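Local coordinates for protein actin depolymerization factor 2 (Plasmodium berghei, PDB 2XFA) that probably binds actin and regulates the turnover of actin filaments in the malaria parasite, at residues L67-I81 / D90-S102. Residues are numbered along the deposited sequence; the frame is centred on the assembly and turned at random.
Sequences LKNTECRYIIADMPI and DRIYFIFWSPGLS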
loop_
_atom_site.group_PDB
_atom_site.type_symbol
_atom_site.label_atom_id
_atom_site.label_comp_id
_atom_site.label_asym_id
_atom_site.label_seq_id
_atom_site.Cartn_x
_atom_site.Cartn_y
_atom_site.Cartn_z
ATOM N N LEU A 67 8.359 6.548 0.481
ATOM C CA LEU A 67 8.059 6.403 1.901
ATOM C C LEU A 67 9.117 7.068 2.761
ATOM O O LEU A 67 10.220 7.324 2.294
ATOM C CB LEU A 67 7.969 4.911 2.257
ATOM C CG LEU A 67 6.902 4.175 1.429
ATOM C CD1 LEU A 67 6.910 2.677 1.740
ATOM C CD2 LEU A 67 5.513 4.787 1.680
ATOM N N LYS A 68 8.800 7.324 4.027
ATOM C CA LYS A 68 9.792 7.896 4.951
ATOM C C LYS A 68 9.748 7.168 6.278
ATOM O O LYS A 68 8.758 6.545 6.614
ATOM C CB LYS A 68 9.496 9.375 5.203
ATOM C CG LYS A 68 9.366 10.219 3.941
ATOM C CD LYS A 68 9.326 11.716 4.284
ATOM C CE LYS A 68 9.491 12.591 3.042
ATOM N NZ LYS A 68 9.469 14.048 3.379
ATOM N N ASN A 69 10.800 7.301 7.060
ATOM C CA ASN A 69 10.858 6.660 8.357
ATOM C C ASN A 69 9.925 7.310 9.370
ATOM O O ASN A 69 9.790 6.840 10.479
ATOM C CB ASN A 69 12.263 6.789 8.882
ATOM C CG ASN A 69 12.875 5.479 9.198
ATOM O OD1 ASN A 69 12.273 4.413 8.951
ATOM N ND2 ASN A 69 14.090 5.524 9.731
ATOM N N THR A 70 9.326 8.437 9.018
ATOM C CA THR A 70 8.660 9.245 10.027
ATOM C C THR A 70 7.182 9.452 9.704
ATOM O O THR A 70 6.518 10.251 10.358
ATOM C CB THR A 70 9.268 10.655 10.084
ATOM O OG1 THR A 70 9.122 11.241 8.785
ATOM C CG2 THR A 70 10.743 10.619 10.500
ATOM N N GLU A 71 6.674 8.782 8.677
ATOM C CA GLU A 71 5.252 8.859 8.387
ATOM C C GLU A 71 4.593 7.578 7.884
ATOM O O GLU A 71 5.127 6.883 7.025
ATOM C CB GLU A 71 4.932 10.004 7.445
ATOM C CG GLU A 71 5.669 10.032 6.159
ATOM C CD GLU A 71 5.517 11.387 5.501
ATOM O OE1 GLU A 71 4.594 12.130 5.910
ATOM O OE2 GLU A 71 6.318 11.715 4.596
ATOM N N CYS A 72 3.402 7.308 8.419
ATOM C CA CYS A 72 2.581 6.173 7.994
ATOM C C CYS A 72 1.922 6.365 6.629
ATOM O O CYS A 72 1.528 7.471 6.259
ATOM C CB CYS A 72 1.520 5.895 9.048
ATOM S SG CYS A 72 2.198 5.569 10.663
ATOM N N ARG A 73 1.827 5.272 5.872
ATOM C CA ARG A 73 1.107 5.244 4.606
ATOM C C ARG A 73 0.313 3.934 4.420
ATOM O O ARG A 73 0.645 2.925 5.002
ATOM C CB ARG A 73 2.061 5.403 3.423
ATOM C CG ARG A 73 2.708 6.815 3.298
ATOM C CD ARG A 73 1.636 7.896 3.194
ATOM N NE ARG A 73 2.177 9.215 2.852
ATOM C CZ ARG A 73 2.369 10.191 3.730
ATOM N NH1 ARG A 73 2.081 9.991 5.008
ATOM N NH2 ARG A 73 2.861 11.370 3.333
ATOM N N TYR A 74 -0.723 3.971 3.588
ATOM C CA TYR A 74 -1.311 2.739 3.070
ATOM C C TYR A 74 -0.872 2.633 1.633
ATOM O O TYR A 74 -0.917 3.610 0.883
ATOM C CB TYR A 74 -2.841 2.803 3.085
ATOM C CG TYR A 74 -3.436 3.151 4.411
ATOM C CD1 TYR A 74 -3.211 2.355 5.512
ATOM C CD2 TYR A 74 -4.218 4.281 4.559
ATOM C CE1 TYR A 74 -3.780 2.656 6.736
ATOM C CE2 TYR A 74 -4.782 4.595 5.772
ATOM C CZ TYR A 74 -4.561 3.768 6.852
ATOM O OH TYR A 74 -5.122 4.062 8.062
ATOM N N ILE A 75 -0.434 1.462 1.237
ATOM C CA ILE A 75 -0.070 1.268 -0.146
ATOM C C ILE A 75 -0.890 0.113 -0.735
ATOM O O ILE A 75 -1.011 -0.947 -0.120
ATOM C CB ILE A 75 1.444 0.942 -0.264
ATOM C CG1 ILE A 75 2.282 2.034 0.435
ATOM C CG2 ILE A 75 1.860 0.786 -1.709
ATOM C CD1 ILE A 75 2.933 1.530 1.707
ATOM N N ILE A 76 -1.470 0.344 -1.905
ATOM C CA ILE A 76 -2.013 -0.732 -2.700
ATOM C C ILE A 76 -1.120 -0.922 -3.934
ATOM O O ILE A 76 -0.865 0.035 -4.661
ATOM C CB ILE A 76 -3.476 -0.447 -3.106
ATOM C CG1 ILE A 76 -4.346 -0.326 -1.853
ATOM C CG2 ILE A 76 -4.016 -1.577 -3.991
ATOM C CD1 ILE A 76 -5.763 0.088 -2.137
ATOM N N ALA A 77 -0.673 -2.156 -4.165
ATOM C CA ALA A 77 0.229 -2.476 -5.257
ATOM C C ALA A 77 -0.232 -3.715 -6.015
ATOM O O ALA A 77 -0.559 -4.726 -5.413
ATOM C CB ALA A 77 1.608 -2.725 -4.724
ATOM N N ASP A 78 -0.216 -3.636 -7.339
ATOM C CA ASP A 78 -0.472 -4.795 -8.200
ATOM C C ASP A 78 0.856 -5.499 -8.472
ATOM O O ASP A 78 1.600 -5.102 -9.365
ATOM C CB ASP A 78 -1.095 -4.322 -9.502
ATOM C CG ASP A 78 -1.996 -5.363 -10.138
ATOM O OD1 ASP A 78 -2.197 -6.448 -9.542
ATOM O OD2 ASP A 78 -2.513 -5.082 -11.241
ATOM N N MET A 79 1.166 -6.518 -7.677
ATOM C CA MET A 79 2.467 -7.178 -7.734
ATOM C C MET A 79 2.516 -8.282 -8.780
ATOM O O MET A 79 1.673 -9.172 -8.778
ATOM C CB MET A 79 2.798 -7.773 -6.368
ATOM C CG MET A 79 2.856 -6.744 -5.261
ATOM S SD MET A 79 4.101 -5.501 -5.659
ATOM C CE MET A 79 4.521 -4.934 -4.014
ATOM N N PRO A 80 3.517 -8.235 -9.673
ATOM C CA PRO A 80 3.686 -9.264 -10.705
ATOM C C PRO A 80 4.317 -10.510 -10.110
ATOM O O PRO A 80 5.530 -10.540 -9.909
ATOM C CB PRO A 80 4.663 -8.615 -11.701
ATOM C CG PRO A 80 4.872 -7.185 -11.225
ATOM C CD PRO A 80 4.533 -7.177 -9.775
ATOM N N ILE A 81 3.516 -11.533 -9.847
ATOM C CA ILE A 81 4.026 -12.691 -9.130
ATOM C C ILE A 81 3.818 -14.032 -9.843
ATOM O O ILE A 81 2.688 -14.475 -10.069
ATOM C CB ILE A 81 3.482 -12.741 -7.699
ATOM C CG1 ILE A 81 4.121 -11.633 -6.869
ATOM C CG2 ILE A 81 3.780 -14.084 -7.066
ATOM C CD1 ILE A 81 3.609 -11.586 -5.468
ATOM N N ASP A 90 -0.765 -11.266 -11.676
ATOM C CA ASP A 90 -0.840 -10.043 -10.874
ATOM C C ASP A 90 -1.689 -10.235 -9.623
ATOM O O ASP A 90 -2.862 -10.622 -9.717
ATOM C CB ASP A 90 -1.443 -8.907 -11.698
ATOM C CG ASP A 90 -0.526 -8.440 -12.812
ATOM O OD1 ASP A 90 -1.028 -7.780 -13.751
ATOM O OD2 ASP A 90 0.691 -8.734 -12.749
ATOM N N ARG A 91 -1.105 -9.945 -8.459
ATOM C CA ARG A 91 -1.804 -10.068 -7.166
ATOM C C ARG A 91 -1.879 -8.706 -6.489
ATOM O O ARG A 91 -0.907 -7.950 -6.492
ATOM C CB ARG A 91 -1.071 -11.028 -6.224
ATOM C CG ARG A 91 -0.972 -12.495 -6.699
ATOM C CD ARG A 91 -2.112 -12.828 -7.628
ATOM N NE ARG A 91 -2.431 -14.255 -7.646
ATOM C CZ ARG A 91 -3.354 -14.802 -8.432
ATOM N NH1 ARG A 91 -4.040 -14.043 -9.277
ATOM N NH2 ARG A 91 -3.585 -16.106 -8.380
ATOM N N ILE A 92 -3.012 -8.398 -5.877
ATOM C CA ILE A 92 -3.156 -7.105 -5.232
ATOM C C ILE A 92 -2.760 -7.198 -3.774
ATOM O O ILE A 92 -3.359 -7.950 -3.014
ATOM C CB ILE A 92 -4.576 -6.564 -5.342
ATOM C CG1 ILE A 92 -4.936 -6.314 -6.807
ATOM C CG2 ILE A 92 -4.687 -5.258 -4.564
ATOM C CD1 ILE A 92 -6.425 -6.106 -7.010
ATOM N N TYR A 93 -1.717 -6.469 -3.393
ATOM C CA TYR A 93 -1.283 -6.441 -1.999
ATOM C C TYR A 93 -1.721 -5.128 -1.381
ATOM O O TYR A 93 -1.670 -4.097 -2.030
ATOM C CB TYR A 93 0.238 -6.561 -1.905
ATOM C CG TYR A 93 0.708 -7.981 -2.055
ATOM C CD1 TYR A 93 1.093 -8.731 -0.945
ATOM C CD2 TYR A 93 0.700 -8.601 -3.296
ATOM C CE1 TYR A 93 1.505 -10.056 -1.082
ATOM C CE2 TYR A 93 1.100 -9.925 -3.443
ATOM C CZ TYR A 93 1.506 -10.645 -2.340
ATOM O OH TYR A 93 1.905 -11.955 -2.502
ATOM N N PHE A 94 -2.112 -5.164 -0.118
ATOM C CA PHE A 94 -2.400 -3.948 0.618
ATOM C C PHE A 94 -1.335 -3.871 1.714
ATOM O O PHE A 94 -1.119 -4.837 2.427
ATOM C CB PHE A 94 -3.788 -4.011 1.250
ATOM C CG PHE A 94 -4.129 -2.807 2.065
ATOM C CD1 PHE A 94 -4.841 -1.760 1.505
ATOM C CD2 PHE A 94 -3.719 -2.706 3.384
ATOM C CE1 PHE A 94 -5.168 -0.632 2.256
ATOM C CE2 PHE A 94 -4.033 -1.575 4.146
ATOM C CZ PHE A 94 -4.756 -0.538 3.583
ATOM N N ILE A 95 -0.651 -2.739 1.827
ATOM C CA ILE A 95 0.457 -2.657 2.767
ATOM C C ILE A 95 0.236 -1.477 3.675
ATOM O O ILE A 95 -0.013 -0.369 3.217
ATOM C CB ILE A 95 1.790 -2.464 2.026
ATOM C CG1 ILE A 95 2.012 -3.621 1.054
ATOM C CG2 ILE A 95 2.961 -2.295 3.016
ATOM C CD1 ILE A 95 2.977 -3.263 -0.085
ATOM N N PHE A 96 0.296 -1.731 4.968
ATOM C CA PHE A 96 0.224 -0.669 5.942
ATOM C C PHE A 96 1.653 -0.419 6.428
ATOM O O PHE A 96 2.230 -1.216 7.190
ATOM C CB PHE A 96 -0.713 -1.047 7.088
ATOM C CG PHE A 96 -0.732 -0.058 8.231
ATOM C CD1 PHE A 96 -0.417 1.290 8.028
ATOM C CD2 PHE A 96 -1.089 -0.477 9.504
ATOM C CE1 PHE A 96 -0.441 2.181 9.092
ATOM C CE2 PHE A 96 -1.111 0.411 10.573
ATOM C CZ PHE A 96 -0.799 1.734 10.378
ATOM N N TRP A 97 2.214 0.682 5.946
ATOM C CA TRP A 97 3.550 1.149 6.354
ATOM C C TRP A 97 3.412 1.976 7.612
ATOM O O TRP A 97 2.775 3.042 7.611
ATOM C CB TRP A 97 4.134 2.009 5.258
ATOM C CG TRP A 97 5.446 2.710 5.591
ATOM C CD1 TRP A 97 5.681 4.053 5.506
ATOM C CD2 TRP A 97 6.683 2.120 6.031
ATOM N NE1 TRP A 97 6.999 4.341 5.852
ATOM C CE2 TRP A 97 7.629 3.180 6.193
ATOM C CE3 TRP A 97 7.092 0.815 6.288
ATOM C CZ2 TRP A 97 8.954 2.961 6.608
ATOM C CZ3 TRP A 97 8.397 0.596 6.717
ATOM C CH2 TRP A 97 9.312 1.668 6.876
ATOM N N SER A 98 3.975 1.456 8.691
ATOM C CA SER A 98 3.882 2.101 9.976
ATOM C C SER A 98 5.234 2.094 10.679
ATOM O O SER A 98 5.495 1.222 11.507
ATOM C CB SER A 98 2.835 1.386 10.846
ATOM O OG SER A 98 2.625 2.077 12.065
ATOM N N PRO A 99 6.102 3.072 10.356
ATOM C CA PRO A 99 7.469 3.077 10.903
ATOM C C PRO A 99 7.531 3.568 12.335
ATOM O O PRO A 99 6.645 4.289 12.803
ATOM C CB PRO A 99 8.235 4.048 9.975
ATOM C CG PRO A 99 7.226 4.990 9.488
ATOM C CD PRO A 99 5.867 4.205 9.442
ATOM N N GLY A 100 8.599 3.180 13.018
ATOM C CA GLY A 100 8.773 3.491 14.422
ATOM C C GLY A 100 8.927 4.960 14.752
ATOM O O GLY A 100 8.549 5.378 15.849
ATOM N N LEU A 101 9.466 5.748 13.820
ATOM C CA LEU A 101 9.723 7.167 14.091
ATOM C C LEU A 101 8.538 8.064 13.764
ATOM O O LEU A 101 8.628 9.281 13.851
ATOM C CB LEU A 101 10.982 7.656 13.354
ATOM C CG LEU A 101 12.256 7.172 14.027
ATOM C CD1 LEU A 101 13.499 7.697 13.278
ATOM C CD2 LEU A 101 12.257 7.638 15.500
ATOM N N SER A 102 7.433 7.461 13.356
ATOM C CA SER A 102 6.217 8.221 13.172
ATOM C C SER A 102 5.688 8.515 14.575
ATOM O O SER A 102 5.811 7.679 15.473
ATOM C CB SER A 102 5.223 7.406 12.338
ATOM O OG SER A 102 3.962 8.034 12.323
#
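Trp97 reaches into the loop 67-72, where its NE1 donates to Lys68 O at 2.9 Å, the acceptor lying close to the indole plane. Trp97 CG stands anti to its own backbone nitrogen (chi1 173°), which carries the ring across to this carbonyl. Leu67 CD1 sits over one indole face, a CH-pi contact 4.2 Å from the centroid of the five-membered ring, while Pro99 CD covers the opposite face. Phe137 of helix 137-146 meets the same indole edge-to-face.

Antiparallel pairing runs from Arg73-Trp97 to Pro80-Asp90. Ile75 N to Ile95 O and Ile95 N to Ile75 O are both 2.7 Å. On the face that carries Ile75, Ile95 and Trp97, Ile75 CD1 packs 3.8 Å from Trp97 CB, and Met79 CG touches Tyr93 CD2 at 3.5 Å.

On the face of Tyr74, Phe94 and Phe96, Tyr74 lies alongside both phenylalanines, its ring turned 31° from that of Phe94 and 44° from that of Phe96. Tyr74 CD1 is 3.8 Å from Phe94 CZ. Tyr74 OH bonds to Tyr110 O of helix 104-118, which Phe94 also touches, at Val118. This is a central beta hairpin with helices on both faces of the mixed sheet, as in the ADF/cofilin fold.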